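Homoprotocatechuate 2,3-dioxygenase (Brevibacterium fuscum, PDB 4Z6M) catalyses the iron(II)-dependent, oxygen-consuming extradiol ring cleavage of the catechol homoprotocatechuate, here in a variant with one engineered active-site substitution. Local coordinates at residues R165-L170 / F175-D180; E179-D184 / N290-W295. The protein carries 1 engineered substitution. All coordinates share one frame; numbering follows the deposited sequence.

Overall arrangement
Both contacts are buried and both use strand 176-182, near the margin of the second large sheet, with E179 and D180 common to their segments; their centres lie about 16 Å apart. Interaction 1 is local: helix 163-172 turns back on the strand that follows it, combining an apolar patch, a backbone hydrogen bond and a direct salt bridge seconded by a bridging water. Interaction 2 is long-range, bringing the loop at 290-295 back to the far end of the strand through a single isoleucine and two arginines. Arginine thus serves differently in each: R167 pairs with a carboxylate across the contact, whereas R292 and R293 offer I181 a hydrocarbon chain and a guanidinium face.

Interaction 1 (R165-L170 / F175-D180)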
ATOM      1  N   ARG A 165      18.396 -17.952 -31.359  1.00 12.08           N
ATOM      2  CA  ARG A 165      18.875 -17.147 -32.475  1.00 12.00           C
ATOM      3  C   ARG A 165      18.684 -15.662 -32.190  1.00 11.62           C
ATOM      4  O   ARG A 165      19.595 -14.848 -32.404  1.00 12.17           O
ATOM      5  CB  ARG A 165      18.146 -17.532 -33.758  1.00 13.62           C
ATOM      6  CG  ARG A 165      18.582 -16.750 -34.992  1.00 15.49           C
ATOM      7  CD  ARG A 165      17.868 -17.276 -36.217  1.00 18.68           C
ATOM      8  NE  ARG A 165      18.390 -16.654 -37.435  1.00 21.06           N
ATOM      9  CZ  ARG A 165      17.786 -15.694 -38.134  1.00 21.14           C
ATOM     10  NH1 ARG A 165      16.591 -15.223 -37.794  1.00 25.79           N
ATOM     11  NH2 ARG A 165      18.392 -15.208 -39.213  1.00 23.36           N
ATOM     12  N   GLY A 166      17.503 -15.312 -31.689  1.00 11.63           N
ATOM     13  CA  GLY A 166      17.235 -13.925 -31.330  1.00 11.58           C
ATOM     14  C   GLY A 166      18.058 -13.435 -30.163  1.00 11.50           C
ATOM     15  O   GLY A 166      18.515 -12.300 -30.157  1.00 11.94           O
ATOM     16  N   ARG A 167      18.221 -14.295 -29.159  1.00 10.24           N
ATOM     17  CA  ARG A 167      19.027 -13.954 -27.986  1.00 10.89           C
ATOM     18  C   ARG A 167      20.461 -13.579 -28.349  1.00 11.01           C
ATOM     19  O   ARG A 167      20.972 -12.577 -27.875  1.00 11.51           O
ATOM     20  CB  ARG A 167      19.011 -15.101 -26.974  1.00 12.29           C
ATOM     21  CG  ARG A 167      19.982 -14.939 -25.817  1.00 15.49           C
ATOM     22  CD  ARG A 167      20.076 -16.273 -25.124  1.00 18.75           C
ATOM     23  NE  ARG A 167      20.921 -16.246 -23.944  1.00 22.28           N
ATOM     24  CZ  ARG A 167      20.628 -16.926 -22.832  1.00 24.07           C
ATOM     25  NH1 ARG A 167      19.500 -17.646 -22.748  1.00 24.55           N
ATOM     26  NH2 ARG A 167      21.425 -16.855 -21.800  1.00 30.69           N
ATOM     27  N   LYS A 168      21.105 -14.382 -29.185  1.00 11.47           N
ATOM     28  CA  LYS A 168      22.476 -14.099 -29.603  1.00 12.76           C
ATOM     29  C   LYS A 168      22.580 -12.735 -30.295  1.00 11.79           C
ATOM     30  O   LYS A 168      23.488 -11.944 -30.000  1.00 12.82           O
ATOM     31  CB  LYS A 168      22.982 -15.215 -30.505  1.00 14.98           C
ATOM     32  CG  LYS A 168      24.472 -15.150 -30.745  1.00 18.18           C
ATOM     33  CD  LYS A 168      24.829 -14.394 -31.996  1.00 22.24           C
ATOM     34  CE  LYS A 168      26.195 -14.828 -32.501  1.00 24.12           C
ATOM     35  NZ  LYS A 168      26.700 -13.790 -33.419  1.00 24.96           N
ATOM     36  N   TYR A 169      21.634 -12.453 -31.179  1.00 11.43           N
ATOM     37  CA  TYR A 169      21.597 -11.181 -31.893  1.00 11.23           C
ATOM     38  C   TYR A 169      21.445  -9.998 -30.926  1.00 10.00           C
ATOM     39  O   TYR A 169      22.168  -9.019 -31.018  1.00 11.73           O
ATOM     40  CB  TYR A 169      20.511 -11.217 -32.972  1.00 11.99           C
ATOM     41  CG  TYR A 169      19.798  -9.903 -33.233  1.00 11.26           C
ATOM     42  CD1 TYR A 169      20.437  -8.847 -33.868  1.00 12.24           C
ATOM     43  CD2 TYR A 169      18.495  -9.728 -32.831  1.00 11.28           C
ATOM     44  CE1 TYR A 169      19.790  -7.645 -34.100  1.00 12.36           C
ATOM     45  CE2 TYR A 169      17.832  -8.526 -33.055  1.00 11.92           C
ATOM     46  CZ  TYR A 169      18.485  -7.504 -33.692  1.00 11.19           C
ATOM     47  OH  TYR A 169      17.836  -6.324 -33.924  1.00 12.71           O
ATOM     48  N   LEU A 170      20.534 -10.126 -29.962  1.00  9.84           N
ATOM     49  CA  LEU A 170      20.328  -9.053 -28.983  1.00 10.91           C
ATOM     50  C   LEU A 170      21.516  -8.907 -28.056  1.00 10.58           C
ATOM     51  O   LEU A 170      21.841  -7.792 -27.662  1.00 11.47           O
ATOM     52  CB  LEU A 170      19.020  -9.241 -28.210  1.00 10.23           C
ATOM     53  CG  LEU A 170      17.741  -9.013 -29.028  1.00 11.26           C
ATOM     54  CD1 LEU A 170      16.518  -9.390 -28.221  1.00 11.52           C
ATOM     55  CD2 LEU A 170      17.602  -7.591 -29.544  1.00 11.84           C
ATOM     56  N   PHE A 175      22.366  -6.019 -25.360  1.00  9.71           N
ATOM     57  CA  PHE A 175      21.414  -6.408 -24.296  1.00 10.16           C
ATOM     58  C   PHE A 175      22.014  -7.551 -23.484  1.00 10.52           C
ATOM     59  O   PHE A 175      22.703  -8.405 -24.040  1.00 12.99           O
ATOM     60  CB  PHE A 175      20.073  -6.843 -24.875  1.00 10.66           C
ATOM     61  CG  PHE A 175      19.279  -5.717 -25.498  1.00 10.25           C
ATOM     62  CD1 PHE A 175      19.530  -5.298 -26.783  1.00 11.22           C
ATOM     63  CD2 PHE A 175      18.217  -5.128 -24.812  1.00  9.26           C
ATOM     64  CE1 PHE A 175      18.788  -4.265 -27.350  1.00 10.42           C
ATOM     65  CE2 PHE A 175      17.466  -4.122 -25.395  1.00 11.26           C
ATOM     66  CZ  PHE A 175      17.755  -3.692 -26.666  1.00 11.04           C
ATOM     67  N   ARG A 176      21.775  -7.544 -22.179  1.00 10.33           N
ATOM     68  CA  ARG A 176      22.299  -8.571 -21.285  1.00 10.46           C
ATOM     69  C   ARG A 176      21.136  -9.410 -20.762  1.00  9.17           C
ATOM     70  O   ARG A 176      20.153  -8.874 -20.230  1.00  9.62           O
ATOM     71  CB  ARG A 176      23.038  -7.895 -20.114  1.00 14.85           C
ATOM     72  CG  ARG A 176      24.124  -6.882 -20.536  1.00 21.78           C
ATOM     73  CD  ARG A 176      23.764  -5.416 -20.201  1.00 29.06           C
ATOM     74  NE  ARG A 176      24.898  -4.478 -20.325  1.00 38.09           N
ATOM     75  CZ  ARG A 176      24.832  -3.147 -20.154  1.00 35.89           C
ATOM     76  NH1 ARG A 176      23.681  -2.532 -19.858  1.00 38.07           N
ATOM     77  NH2 ARG A 176      25.936  -2.410 -20.286  1.00 42.21           N
ATOM     78  N   VAL A 177      21.252 -10.729 -20.915  1.00  9.32           N
ATOM     79  CA  VAL A 177      20.195 -11.621 -20.458  1.00  8.82           C
ATOM     80  C   VAL A 177      20.182 -11.661 -18.947  1.00  8.37           C
ATOM     81  O   VAL A 177      21.227 -11.734 -18.303  1.00  9.63           O
ATOM     82  CB  VAL A 177      20.348 -13.032 -21.055  1.00 11.12           C
ATOM     83  CG1 VAL A 177      19.351 -14.010 -20.451  1.00 11.66           C
ATOM     84  CG2 VAL A 177      20.165 -12.938 -22.566  1.00 12.97           C
ATOM     85  N   THR A 178      18.984 -11.588 -18.403  1.00  8.09           N
ATOM     86  CA  THR A 178      18.768 -11.655 -16.965  1.00  7.37           C
ATOM     87  C   THR A 178      18.156 -12.962 -16.582  1.00  9.48           C
ATOM     88  O   THR A 178      18.660 -13.612 -15.690  1.00 14.22           O
ATOM     89  CB  THR A 178      17.893 -10.470 -16.524  1.00  8.47           C
ATOM     90  OG1 THR A 178      16.709 -10.436 -17.328  1.00  9.11           O
ATOM     91  CG2 THR A 178      18.658  -9.206 -16.692  1.00  8.86           C
ATOM     92  N   GLU A 179      17.051 -13.339 -17.208  1.00  7.80           N
ATOM     93  CA  GLU A 179      16.379 -14.596 -16.913  1.00  8.02           C
ATOM     94  C   GLU A 179      15.950 -15.299 -18.193  1.00  7.91           C
ATOM     95  O   GLU A 179      15.815 -14.670 -19.240  1.00  8.43           O
ATOM     96  CB  GLU A 179      15.158 -14.353 -16.030  1.00  8.89           C
ATOM     97  CG  GLU A 179      15.498 -13.568 -14.757  1.00  9.55           C
ATOM     98  CD  GLU A 179      14.531 -13.796 -13.613  1.00  8.80           C
ATOM     99  OE1 GLU A 179      14.022 -14.906 -13.509  1.00 11.71           O
ATOM    100  OE2 GLU A 179      14.297 -12.864 -12.790  1.00 10.15           O
ATOM    101  N   ASP A 180      15.734 -16.604 -18.105  1.00  7.55           N
ATOM    102  CA  ASP A 180      15.218 -17.377 -19.233  1.00  8.02           C
ATOM    103  C   ASP A 180      14.472 -18.600 -18.752  1.00  7.24           C
ATOM    104  O   ASP A 180      14.502 -18.930 -17.551  1.00  7.66           O
ATOM    105  CB  ASP A 180      16.316 -17.684 -20.251  1.00  8.73           C
ATOM    106  CG  ASP A 180      17.364 -18.644 -19.780  1.00 11.62           C
ATOM    107  OD1 ASP A 180      17.487 -18.943 -18.599  1.00 14.25           O
ATOM    108  OD2 ASP A 180      18.153 -19.061 -20.634  1.00 15.64           O
TER
HETATM  109  O   HOH W   1      20.875 -19.079 -19.942  1.00 25.22           O
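The guanidinium of R167 has V177 over one face and D180 at its edge: V177 CG1 sits 3.8 Å above the plane, toward the rim, while D180 OD2 lies almost in the plane. The salt bridge from R167 NH1 to D180 OD2 is 2.9 Å long, with an N-H...O angle of 156°. It reaches OD2 on its anti side, tilted well out of the carboxylate plane, which is turned 69° from the guanidinium. A water completes the link, accepting from R167 NH2 and donating to D180 OD2. The arginine reaches this far because its CG is anti to the backbone N (chi1 171°) and the chain stays extended to NE, crossing V177 at about a right angle.

The other flat group, the F175 ring, meets L170 O at its edge. L170 O also accepts a hydrogen bond from F175 N, 3.0 Å away, tying the helix to the residue just before strand 176-182, and L170 CD2 packs against F175 CD1 at 4.1 Å. M193 and T202 continue this apolar side.

This is the helix-to-strand connection of a beta-alpha-beta-beta-beta module, the glyoxalase-fold unit: strand 152-160, helix 163-172, then strands 176-182, 188-194 and 202-206. Chemically it is divided: apolar packing and one backbone hydrogen bond beside the connection, an ion pair farther along the strand. With T284 on D180 OD1 and Q182 as well as R167 on OD2, the carboxylate is gripped by several partners, which would favour its ionised form.

Interaction 2 (E179-D184 / N290-W295); sequences EDIQDD and NQRRDW
I181 points its CD1 methyl at two arginines from the 290-295 loop, and the three side chains meet almost entirely at that one carbon. Over a face of the R293 guanidinium, CD1 stands 3.6 Å above the plane, displaced toward the rim, with R293 CZ and NH2 each 3.8 Å away; the two side chains slant across one another. R293 has CG beside its backbone N (chi1 -76°), and from there its extended chain brings the guanidinium beneath CD1. R292 instead passes the same methyl with its aliphatic part, R292 CD lying 4.0 Å from I181 CD1. The arginines are themselves layered, since R293 CG lies over a face of the R292 guanidinium, 3.9 Å from its plane.

The contact joins the end of strand 176-182 to the loop between strand 283-286 and helix 302-306. The side chain of R293 is about 8 Å from the bound iron(II) ion, which H155, H214 and E267 hold. I181 and W192 both pack on R293, consistent with a place for them in an outer shell around the iron site.

The contact is van der Waals, a methyl against an aliphatic chain and a guanidinium face. The polar ends are held elsewhere: E329 OE2 takes salt bridges from R292 NH2 and R293 NE and so couples the positions of the two arginines, while the isoleucine covers a face that makes no polar demand.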
ATOM      1  N   GLU A 179      17.051 -13.339 -17.208  1.00  7.80           N
ATOM      2  CA  GLU A 179      16.379 -14.596 -16.913  1.00  8.02           C
ATOM      3  C   GLU A 179      15.950 -15.299 -18.193  1.00  7.91           C
ATOM      4  O   GLU A 179      15.815 -14.670 -19.240  1.00  8.43           O
ATOM      5  CB  GLU A 179      15.158 -14.353 -16.030  1.00  8.89           C
ATOM      6  CG  GLU A 179      15.498 -13.568 -14.757  1.00  9.55           C
ATOM      7  CD  GLU A 179      14.531 -13.796 -13.613  1.00  8.80           C
ATOM      8  OE1 GLU A 179      14.022 -14.906 -13.509  1.00 11.71           O
ATOM      9  OE2 GLU A 179      14.297 -12.864 -12.790  1.00 10.15           O
ATOM     10  N   ASP A 180      15.734 -16.604 -18.105  1.00  7.55           N
ATOM     11  CA  ASP A 180      15.218 -17.377 -19.233  1.00  8.02           C
ATOM     12  C   ASP A 180      14.472 -18.600 -18.752  1.00  7.24           C
ATOM     13  O   ASP A 180      14.502 -18.930 -17.551  1.00  7.66           O
ATOM     14  CB  ASP A 180      16.316 -17.684 -20.251  1.00  8.73           C
ATOM     15  CG  ASP A 180      17.364 -18.644 -19.780  1.00 11.62           C
ATOM     16  OD1 ASP A 180      17.487 -18.943 -18.599  1.00 14.25           O
ATOM     17  OD2 ASP A 180      18.153 -19.061 -20.634  1.00 15.64           O
ATOM     18  N   ILE A 181      13.762 -19.221 -19.697  1.00  7.24           N
ATOM     19  CA  ILE A 181      13.029 -20.442 -19.414  1.00  6.74           C
ATOM     20  C   ILE A 181      13.483 -21.499 -20.410  1.00  7.13           C
ATOM     21  O   ILE A 181      13.433 -21.264 -21.616  1.00  7.29           O
ATOM     22  CB  ILE A 181      11.498 -20.230 -19.538  1.00  7.39           C
ATOM     23  CG1 ILE A 181      10.996 -19.265 -18.466  1.00  7.19           C
ATOM     24  CG2 ILE A 181      10.740 -21.553 -19.461  1.00  8.42           C
ATOM     25  CD1 ILE A 181       9.538 -18.871 -18.602  1.00  8.14           C
ATOM     26  N   GLN A 182      13.882 -22.656 -19.891  1.00  7.30           N
ATOM     27  CA  GLN A 182      14.342 -23.784 -20.709  1.00  7.65           C
ATOM     28  C   GLN A 182      13.733 -25.072 -20.214  1.00  7.95           C
ATOM     29  O   GLN A 182      13.140 -25.106 -19.144  1.00  8.20           O
ATOM     30  CB  GLN A 182      15.870 -23.894 -20.653  1.00  9.13           C
ATOM     31  CG  GLN A 182      16.594 -22.694 -21.203  1.00  9.53           C
ATOM     32  CD  GLN A 182      18.085 -22.900 -21.287  1.00 13.08           C
ATOM     33  OE1 GLN A 182      18.569 -24.008 -21.564  1.00 15.40           O
ATOM     34  NE2 GLN A 182      18.817 -21.838 -21.105  1.00 15.67           N
ATOM     35  N   ASP A 183      13.898 -26.157 -20.964  1.00  8.71           N
ATOM     36  CA  ASP A 183      13.628 -27.482 -20.409  1.00  9.20           C
ATOM     37  C   ASP A 183      14.870 -28.345 -20.386  1.00  9.09           C
ATOM     38  O   ASP A 183      15.966 -27.888 -20.737  1.00 11.62           O
ATOM     39  CB  ASP A 183      12.433 -28.156 -21.105  1.00  9.57           C
ATOM     40  CG  ASP A 183      12.678 -28.515 -22.539  1.00  8.87           C
ATOM     41  OD1 ASP A 183      13.849 -28.499 -22.987  1.00  9.76           O
ATOM     42  OD2 ASP A 183      11.671 -28.828 -23.229  1.00 12.17           O
ATOM     43  N   ASP A 184      14.697 -29.588 -19.939  1.00  8.46           N
ATOM     44  CA  ASP A 184      15.815 -30.504 -19.814  1.00  9.04           C
ATOM     45  C   ASP A 184      16.174 -31.214 -21.121  1.00 10.35           C
ATOM     46  O   ASP A 184      17.036 -32.108 -21.118  1.00 12.16           O
ATOM     47  CB  ASP A 184      15.522 -31.547 -18.712  1.00  9.84           C
ATOM     48  CG  ASP A 184      14.343 -32.499 -19.044  1.00 11.77           C
ATOM     49  OD1 ASP A 184      13.765 -32.475 -20.172  1.00 13.47           O
ATOM     50  OD2 ASP A 184      13.999 -33.300 -18.142  1.00 11.21           O
ATOM     51  N   ASN A 290       5.619 -24.594 -12.204  1.00  6.24           N
ATOM     52  CA  ASN A 290       4.382 -23.847 -12.179  1.00  6.03           C
ATOM     53  C   ASN A 290       4.455 -22.558 -11.383  1.00  6.24           C
ATOM     54  O   ASN A 290       3.461 -21.865 -11.333  1.00  7.16           O
ATOM     55  CB  ASN A 290       3.247 -24.715 -11.628  1.00  6.87           C
ATOM     56  CG  ASN A 290       1.881 -24.115 -11.879  1.00  6.64           C
ATOM     57  OD1 ASN A 290       1.513 -23.807 -13.019  1.00  7.65           O
ATOM     58  ND2 ASN A 290       1.108 -23.945 -10.808  1.00  6.71           N
ATOM     59  N   GLN A 291       5.609 -22.207 -10.821  1.00  6.11           N
ATOM     60  CA  GLN A 291       5.806 -20.884 -10.222  1.00  6.30           C
ATOM     61  C   GLN A 291       6.621 -19.916 -11.081  1.00  6.35           C
ATOM     62  O   GLN A 291       6.903 -18.799 -10.644  1.00  6.92           O
ATOM     63  CB  GLN A 291       6.409 -20.991  -8.809  1.00  5.92           C
ATOM     64  CG  GLN A 291       5.536 -21.768  -7.840  1.00  6.09           C
ATOM     65  CD  GLN A 291       5.954 -21.761  -6.363  1.00  5.96           C
ATOM     66  OE1 GLN A 291       5.331 -22.434  -5.550  1.00  6.97           O
ATOM     67  NE2 GLN A 291       7.013 -21.065  -6.025  1.00  6.86           N
ATOM     68  N   ARG A 292       6.965 -20.312 -12.310  1.00  6.29           N
ATOM     69  CA  ARG A 292       7.898 -19.504 -13.089  1.00  6.16           C
ATOM     70  C   ARG A 292       7.222 -18.251 -13.661  1.00  6.55           C
ATOM     71  O   ARG A 292       7.878 -17.230 -13.783  1.00  7.65           O
ATOM     72  CB  ARG A 292       8.530 -20.314 -14.209  1.00  6.61           C
ATOM     73  CG  ARG A 292       7.592 -20.531 -15.404  1.00  7.09           C
ATOM     74  CD  ARG A 292       7.923 -21.713 -16.316  1.00  7.25           C
ATOM     75  NE  ARG A 292       6.943 -21.760 -17.393  1.00  7.02           N
ATOM     76  CZ  ARG A 292       5.706 -22.197 -17.223  1.00  7.14           C
ATOM     77  NH1 ARG A 292       5.333 -22.729 -16.070  1.00  7.50           N
ATOM     78  NH2 ARG A 292       4.841 -22.130 -18.221  1.00  7.69           N
ATOM     79  N   ARG A 293       5.955 -18.359 -14.083  1.00  6.13           N
ATOM     80  CA  ARG A 293       5.278 -17.229 -14.741  1.00  6.86           C
ATOM     81  C   ARG A 293       4.340 -16.508 -13.776  1.00  7.08           C
ATOM     82  O   ARG A 293       4.319 -15.272 -13.718  1.00  8.11           O
ATOM     83  CB  ARG A 293       4.537 -17.713 -15.991  1.00  7.83           C
ATOM     84  CG  ARG A 293       5.488 -17.971 -17.152  1.00  8.11           C
ATOM     85  CD  ARG A 293       4.803 -17.990 -18.493  1.00  8.13           C
ATOM     86  NE  ARG A 293       5.745 -18.177 -19.596  1.00  8.27           N
ATOM     87  CZ  ARG A 293       6.445 -17.218 -20.179  1.00  8.59           C
ATOM     88  NH1 ARG A 293       6.385 -15.966 -19.766  1.00  8.37           N
ATOM     89  NH2 ARG A 293       7.208 -17.511 -21.216  1.00  8.16           N
ATOM     90  N   ASP A 294       3.593 -17.293 -13.008  1.00  6.45           N
ATOM     91  CA  ASP A 294       2.858 -16.822 -11.837  1.00  6.22           C
ATOM     92  C   ASP A 294       3.413 -17.554 -10.628  1.00  6.30           C
ATOM     93  O   ASP A 294       3.267 -18.774 -10.503  1.00  6.29           O
ATOM     94  CB  ASP A 294       1.348 -17.031 -11.975  1.00  6.69           C
ATOM     95  CG  ASP A 294       0.607 -16.324 -10.903  1.00  7.38           C
ATOM     96  OD1 ASP A 294       0.417 -15.080 -11.035  1.00  7.44           O
ATOM     97  OD2 ASP A 294       0.281 -16.960  -9.889  1.00  7.54           O
ATOM     98  N   TRP A 295       4.028 -16.785  -9.736  1.00  6.27           N
ATOM     99  CA  TRP A 295       4.697 -17.320  -8.552  1.00  6.12           C
ATOM    100  C   TRP A 295       3.725 -18.026  -7.609  1.00  5.91           C
ATOM    101  O   TRP A 295       4.119 -18.894  -6.823  1.00  6.74           O
ATOM    102  CB  TRP A 295       5.343 -16.132  -7.839  1.00  5.93           C
ATOM    103  CG  TRP A 295       6.107 -16.375  -6.586  1.00  5.89           C
ATOM    104  CD1 TRP A 295       5.874 -15.806  -5.376  1.00  5.97           C
ATOM    105  CD2 TRP A 295       7.336 -17.118  -6.455  1.00  5.79           C
ATOM    106  NE1 TRP A 295       6.843 -16.168  -4.471  1.00  6.40           N
ATOM    107  CE2 TRP A 295       7.745 -16.998  -5.105  1.00  5.61           C
ATOM    108  CE3 TRP A 295       8.092 -17.920  -7.319  1.00  5.79           C
ATOM    109  CZ2 TRP A 295       8.911 -17.591  -4.633  1.00  6.46           C
ATOM    110  CZ3 TRP A 295       9.252 -18.544  -6.817  1.00  6.69           C
ATOM    111  CH2 TRP A 295       9.630 -18.371  -5.488  1.00  6.48           C
TER